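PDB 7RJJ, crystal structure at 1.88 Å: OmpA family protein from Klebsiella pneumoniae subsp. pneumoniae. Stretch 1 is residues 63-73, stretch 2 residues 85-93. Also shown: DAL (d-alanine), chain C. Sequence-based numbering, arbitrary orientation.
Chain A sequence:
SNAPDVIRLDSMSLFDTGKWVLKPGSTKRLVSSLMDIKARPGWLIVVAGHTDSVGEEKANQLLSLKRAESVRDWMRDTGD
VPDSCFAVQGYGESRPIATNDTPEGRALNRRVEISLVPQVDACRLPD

Stretch 1, residues 63-73: LSLKRAESVRD
Stretch 2 85-93: CFAVQGYGE

Residues 63-73 form part of a continuous α-helix (phi -55 to -74°, psi -31 to -51°) that packs against the strand beginning at Phe86. The two run nearly antiparallel, with axes at 151° and a closest approach of 6.7 Å, and bury 450 Å² in total. Register is set by CA pairs Leu65–Gly90 (4.5 Å), Ala68–Val88 (5.8 Å) and Arg72–Phe86 (6.8 Å), so the backbones diverge toward Phe86. Extended torsions alternate the strand side chains: Phe86 and Val88 point toward the helix, Ala87 and Gln89 away.

The approach is tightest at Gly90 (phi/psi -127/131). Ser64 OG lies 3.2 Å from Gly90 CA, and an ideal CB on Gly90 would fall 2.5 Å from Ser64 OG, a clash. Buried Ser64, chi1 p (73°), directs this hydroxyl to the backbone at Gly92, from whose N it accepts a weak hydrogen bond (N to OG 3.0 Å, 147°). Gly92, also buried, has phi/psi 59/-136, and its positive phi favours glycine.

Along the middle, small, buried Ala68 faces the strand, its CB 4.0 Å from Val88 CB and 3.6 Å from Gln89 O. The CA-to-CB bond of Leu65 points sideways relative to the strand, but its t,p rotamer (-162°, 59°) brings CD1 to 3.7 Å from Gly90 N. Val88, m (-61°), has the largest covered area; its branches spread contacts, CG1 3.9 Å from Arg72 CD and CG2 4.1 Å from both Leu65 CD1 and Glu69 CG.

Arg72 points toward the strand and adopts t,t,p (171°, -162°, 66°). Its CG sits over one face of the Phe86 ring, 3.9 Å from the centroid and 26° off the normal, a CH-π contact; Phe86 is m with chi2 -87°. The guanidinium also lies near Val88 CG2 (NH1 4.0 Å away), while Arg72 NE and NH2 donate to Asp73 OD1 (chi1 m) at 3.2 and 3.0 Å in a salt bridge.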

# COMPACT_ATOMS: atom_id res chain seq x y z
N LEU A 63 9.01 -2.62 -8.16
CA LEU A 63 8.38 -3.54 -7.18
C LEU A 63 7.43 -2.77 -6.26
O LEU A 63 6.30 -3.27 -6.05
CB LEU A 63 9.47 -4.23 -6.37
CG LEU A 63 8.98 -5.12 -5.23
CD1 LEU A 63 7.98 -6.14 -5.75
CD2 LEU A 63 10.14 -5.81 -4.53
N SER A 64 7.87 -1.63 -5.72
CA SER A 64 7.03 -0.83 -4.81
C SER A 64 5.72 -0.44 -5.51
O SER A 64 4.66 -0.45 -4.88
CB SER A 64 7.77 0.38 -4.29
OG SER A 64 7.93 1.39 -5.29
N LEU A 65 5.81 -0.13 -6.80
CA LEU A 65 4.61 0.30 -7.55
C LEU A 65 3.71 -0.92 -7.80
O LEU A 65 2.48 -0.77 -7.68
CB LEU A 65 5.08 0.97 -8.85
CG LEU A 65 4.07 1.84 -9.56
CD1 LEU A 65 3.59 2.99 -8.66
CD2 LEU A 65 4.69 2.37 -10.83
N LYS A 66 4.29 -2.09 -8.09
CA LYS A 66 3.45 -3.30 -8.31
C LYS A 66 2.71 -3.66 -7.02
O LYS A 66 1.57 -4.15 -7.10
CB LYS A 66 4.27 -4.48 -8.84
CG LYS A 66 4.80 -4.32 -10.26
CD LYS A 66 5.32 -5.61 -10.87
CE LYS A 66 5.70 -5.46 -12.32
NZ LYS A 66 6.19 -6.73 -12.91
N ARG A 67 3.31 -3.37 -5.87
CA ARG A 67 2.67 -3.69 -4.57
C ARG A 67 1.47 -2.78 -4.37
O ARG A 67 0.44 -3.26 -3.88
CB ARG A 67 3.68 -3.56 -3.43
CG ARG A 67 4.69 -4.71 -3.40
CD ARG A 67 5.83 -4.52 -2.42
NE ARG A 67 6.53 -5.80 -2.35
CZ ARG A 67 7.72 -6.02 -1.78
NH1 ARG A 67 8.40 -5.02 -1.23
NH2 ARG A 67 8.20 -7.25 -1.79
N ALA A 68 1.64 -1.50 -4.70
CA ALA A 68 0.52 -0.54 -4.58
C ALA A 68 -0.58 -0.98 -5.55
O ALA A 68 -1.74 -0.99 -5.14
CB ALA A 68 1.00 0.86 -4.88
N GLU A 69 -0.21 -1.47 -6.73
CA GLU A 69 -1.24 -1.93 -7.71
C GLU A 69 -1.97 -3.18 -7.19
O GLU A 69 -3.17 -3.28 -7.46
CB GLU A 69 -0.60 -2.17 -9.07
CG GLU A 69 -0.13 -0.88 -9.73
CD GLU A 69 0.68 -1.09 -11.00
OE1 GLU A 69 1.06 -2.24 -11.28
OE2 GLU A 69 0.95 -0.10 -11.69
N SER A 70 -1.27 -4.10 -6.52
CA SER A 70 -1.92 -5.33 -5.98
C SER A 70 -3.00 -4.93 -4.95
O SER A 70 -4.09 -5.52 -4.98
CB SER A 70 -0.94 -6.29 -5.36
OG SER A 70 -0.09 -6.86 -6.35
N VAL A 71 -2.68 -3.99 -4.06
CA VAL A 71 -3.64 -3.49 -3.03
C VAL A 71 -4.76 -2.73 -3.73
O VAL A 71 -5.93 -3.00 -3.40
CB VAL A 71 -2.91 -2.66 -1.95
CG1 VAL A 71 -3.87 -1.96 -1.01
CG2 VAL A 71 -1.94 -3.52 -1.16
N ARG A 72 -4.44 -1.86 -4.68
CA ARG A 72 -5.50 -1.14 -5.43
C ARG A 72 -6.45 -2.18 -6.03
O ARG A 72 -7.67 -2.09 -5.79
CB ARG A 72 -4.93 -0.26 -6.55
CG ARG A 72 -5.97 0.34 -7.48
CD ARG A 72 -5.36 0.81 -8.78
NE ARG A 72 -4.85 -0.32 -9.53
CZ ARG A 72 -3.93 -0.26 -10.48
NH1 ARG A 72 -3.38 0.90 -10.81
NH2 ARG A 72 -3.53 -1.37 -11.08
N ASP A 73 -5.89 -3.16 -6.73
CA ASP A 73 -6.69 -4.21 -7.42
C ASP A 73 -7.59 -4.95 -6.42
O ASP A 73 -8.76 -5.22 -6.75
CB ASP A 73 -5.81 -5.23 -8.15
CG ASP A 73 -5.06 -4.70 -9.36
OD1 ASP A 73 -5.20 -3.51 -9.69
OD2 ASP A 73 -4.32 -5.52 -9.97
N CYS A 85 -11.15 6.03 -7.82
CA CYS A 85 -10.83 6.54 -6.46
C CYS A 85 -9.33 6.49 -6.16
O CYS A 85 -8.87 7.23 -5.26
CB CYS A 85 -11.49 5.69 -5.38
SG CYS A 85 -13.30 5.67 -5.47
N PHE A 86 -8.59 5.65 -6.89
CA PHE A 86 -7.17 5.37 -6.53
C PHE A 86 -6.13 6.16 -7.33
O PHE A 86 -6.34 6.52 -8.51
CB PHE A 86 -6.89 3.89 -6.77
CG PHE A 86 -7.84 2.96 -6.06
CD1 PHE A 86 -7.60 2.57 -4.76
CD2 PHE A 86 -8.99 2.50 -6.68
CE1 PHE A 86 -8.48 1.73 -4.09
CE2 PHE A 86 -9.87 1.66 -6.02
CZ PHE A 86 -9.60 1.27 -4.72
N ALA A 87 -5.01 6.42 -6.64
CA ALA A 87 -3.79 6.99 -7.23
C ALA A 87 -2.64 6.16 -6.66
O ALA A 87 -2.56 6.06 -5.40
CB ALA A 87 -3.66 8.46 -6.93
N VAL A 88 -1.87 5.49 -7.53
CA VAL A 88 -0.80 4.59 -6.98
C VAL A 88 0.56 5.27 -7.10
O VAL A 88 0.85 5.90 -8.12
CB VAL A 88 -0.82 3.16 -7.57
CG1 VAL A 88 -2.15 2.46 -7.27
CG2 VAL A 88 -0.50 3.10 -9.03
N GLN A 89 1.36 5.06 -6.06
CA GLN A 89 2.68 5.71 -5.86
C GLN A 89 3.70 4.67 -5.42
O GLN A 89 3.28 3.68 -4.80
CB GLN A 89 2.51 6.75 -4.74
CG GLN A 89 3.76 7.52 -4.38
CD GLN A 89 3.50 8.48 -3.24
OE1 GLN A 89 2.52 8.37 -2.51
NE2 GLN A 89 4.40 9.43 -3.06
N GLY A 90 4.96 4.85 -5.79
CA GLY A 90 6.01 3.94 -5.33
C GLY A 90 7.13 4.73 -4.70
O GLY A 90 7.51 5.75 -5.28
N TYR A 91 7.57 4.33 -3.51
CA TYR A 91 8.72 4.97 -2.83
C TYR A 91 9.96 4.08 -2.93
O TYR A 91 11.02 4.48 -2.42
CB TYR A 91 8.43 5.21 -1.35
CG TYR A 91 7.60 6.43 -1.07
CD1 TYR A 91 8.19 7.67 -0.92
CD2 TYR A 91 6.22 6.34 -0.96
CE1 TYR A 91 7.42 8.79 -0.66
CE2 TYR A 91 5.45 7.45 -0.70
CZ TYR A 91 6.06 8.68 -0.53
OH TYR A 91 5.30 9.79 -0.27
N GLY A 92 9.83 2.88 -3.50
CA GLY A 92 11.00 1.99 -3.55
C GLY A 92 11.51 1.70 -2.15
O GLY A 92 10.66 1.48 -1.25
N GLU A 93 12.83 1.75 -1.95
CA GLU A 93 13.45 1.47 -0.62
C GLU A 93 13.70 2.77 0.14
O GLU A 93 14.29 2.71 1.24
CB GLU A 93 14.80 0.78 -0.84
CG GLU A 93 15.80 1.68 -1.55
CD GLU A 93 17.03 1.00 -2.12
OE1 GLU A 93 16.95 -0.19 -2.50
OE2 GLU A 93 18.08 1.67 -2.18
N DAL C . 13.91 -5.35 -1.78
CA DAL C . 13.25 -6.70 -1.73
CB DAL C . 13.45 -7.41 -3.04
C DAL C . 11.76 -6.54 -1.39
O DAL C . 10.97 -7.46 -1.58
OXT DAL C . 11.32 -5.50 -0.89